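NAD-dependent aldehyde dehydrogenase (PDB 5UJU) probably oxidises aldehydes to carboxylic acids with NAD+ as electron acceptor. Local coordinates at residues Asn322-Asp327 / Thr487-Ser492. Residues are numbered along the deposited sequence; the frame is centred on the assembly and turned at random.
Sequences NQIVID and TLSVYS
Asn-322 with Thr-487 and Asp-327 with Ser-492 add a side-chain bond at either end of a parallel backbone ladder. Asn-322 OD1 takes the backbone N of Thr-487 at 3.0 Å, the donor standing 51° out of the amide plane, and also accepts from Leu-486 N; its ND2 donates to the carbonyls of Cys-351 and Ala-353. Between the ends the backbone bonds alternate as parallel pairing requires: Gln-323 O accepts from Ser-489 N, Ser-489 O from Val-325 N (2.8 Å), Val-325 O from Tyr-491 N and Tyr-491 O from Asp-327 N (2.7 Å), while Gln-323 N to Thr-487 O is weak at 3.5 Å. A water donates to Gln-323 O and also bonds Thr-487 OG1, which has a further partner in Thr-352 O. At the far end Asp-327 OD2 receives Ser-492 OG at 2.7 Å from above the carboxylate plane; the same OG is bonded by Ala-494 N and Ser-328 OG, and OD1 bonds Thr-469 OG1. On the face with Ile-324 and Ile-326, Tyr-491 presents its ring edge to Ile-324 CG2, 3.7 Å from CE2, and its OH bonds Leu-516 O. Val-325 and Val-490 pack on the other face, against helices 469-483 and 495-508 respectively. Strands 323-326 and 487-491 are neighbours inside the mostly parallel, helix-covered alpha/beta sheet characteristic of the aldehyde dehydrogenase catalytic domain.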
# COMPACT_ATOMS: atom_id res chain seq x y z
N ASN A 322 11.13 8.06 -21.78
CA ASN A 322 12.31 7.22 -21.65
C ASN A 322 13.48 7.86 -22.39
O ASN A 322 13.33 8.36 -23.51
CB ASN A 322 12.04 5.82 -22.19
CG ASN A 322 10.93 5.11 -21.41
OD1 ASN A 322 10.85 5.23 -20.19
ND2 ASN A 322 10.07 4.40 -22.12
N GLN A 323 14.65 7.82 -21.76
CA GLN A 323 15.77 8.69 -22.11
C GLN A 323 17.06 7.90 -22.20
O GLN A 323 17.25 6.92 -21.47
CB GLN A 323 15.91 9.81 -21.07
CG GLN A 323 14.80 10.84 -21.12
CD GLN A 323 14.80 11.76 -19.91
OE1 GLN A 323 14.76 11.31 -18.76
NE2 GLN A 323 14.87 13.06 -20.16
N ILE A 324 17.94 8.32 -23.11
CA ILE A 324 19.30 7.81 -23.21
C ILE A 324 20.26 8.99 -23.10
O ILE A 324 20.09 10.00 -23.78
CB ILE A 324 19.55 7.06 -24.53
CG1 ILE A 324 18.59 5.88 -24.71
CG2 ILE A 324 20.97 6.54 -24.58
CD1 ILE A 324 18.81 5.16 -26.04
N VAL A 325 21.27 8.86 -22.24
CA VAL A 325 22.33 9.85 -22.10
C VAL A 325 23.60 9.24 -22.70
O VAL A 325 24.09 8.22 -22.20
CB VAL A 325 22.55 10.26 -20.64
CG1 VAL A 325 23.81 11.13 -20.53
CG2 VAL A 325 21.34 11.03 -20.09
N ILE A 326 24.12 9.86 -23.76
CA ILE A 326 25.34 9.40 -24.41
C ILE A 326 26.47 10.35 -24.04
O ILE A 326 26.48 11.52 -24.43
CB ILE A 326 25.19 9.28 -25.93
CG1 ILE A 326 24.07 8.30 -26.29
CG2 ILE A 326 26.51 8.81 -26.51
CD1 ILE A 326 23.93 8.01 -27.78
N ASP A 327 27.43 9.83 -23.28
CA ASP A 327 28.59 10.59 -22.85
C ASP A 327 29.87 10.16 -23.54
O ASP A 327 30.68 11.01 -23.94
CB ASP A 327 28.80 10.45 -21.34
CG ASP A 327 30.13 11.03 -20.88
OD1 ASP A 327 30.22 12.27 -20.81
OD2 ASP A 327 31.08 10.25 -20.62
N THR A 487 12.41 3.82 -18.09
CA THR A 487 13.80 3.43 -18.23
C THR A 487 14.67 4.64 -18.48
O THR A 487 14.23 5.65 -19.06
CB THR A 487 14.01 2.40 -19.36
OG1 THR A 487 13.61 2.97 -20.61
CG2 THR A 487 13.19 1.11 -19.11
N LEU A 488 15.92 4.53 -18.03
CA LEU A 488 16.98 5.49 -18.30
C LEU A 488 18.24 4.70 -18.64
O LEU A 488 18.58 3.75 -17.93
CB LEU A 488 17.23 6.40 -17.09
CG LEU A 488 18.45 7.32 -17.19
CD1 LEU A 488 18.26 8.40 -18.27
CD2 LEU A 488 18.73 7.94 -15.81
N SER A 489 18.91 5.09 -19.72
CA SER A 489 20.07 4.37 -20.24
C SER A 489 21.23 5.34 -20.39
O SER A 489 21.05 6.45 -20.90
CB SER A 489 19.72 3.72 -21.59
OG SER A 489 20.78 2.94 -22.12
N VAL A 490 22.42 4.94 -19.95
CA VAL A 490 23.58 5.82 -20.02
C VAL A 490 24.75 5.09 -20.68
O VAL A 490 24.99 3.91 -20.42
CB VAL A 490 23.98 6.36 -18.63
CG1 VAL A 490 24.38 5.23 -17.69
CG2 VAL A 490 25.12 7.40 -18.74
N TYR A 491 25.47 5.81 -21.53
CA TYR A 491 26.69 5.34 -22.18
C TYR A 491 27.82 6.26 -21.74
O TYR A 491 27.80 7.45 -22.05
CB TYR A 491 26.56 5.34 -23.70
CG TYR A 491 25.60 4.31 -24.21
CD1 TYR A 491 26.04 3.05 -24.59
CD2 TYR A 491 24.23 4.59 -24.27
CE1 TYR A 491 25.14 2.09 -25.04
CE2 TYR A 491 23.32 3.63 -24.72
CZ TYR A 491 23.79 2.39 -25.10
OH TYR A 491 22.91 1.43 -25.55
N SER A 492 28.77 5.71 -20.99
CA SER A 492 29.95 6.46 -20.58
C SER A 492 31.06 5.50 -20.20
O SER A 492 30.80 4.44 -19.61
CB SER A 492 29.65 7.39 -19.40
OG SER A 492 30.82 8.11 -19.03
O HOH W 1 15.60 4.47 -22.20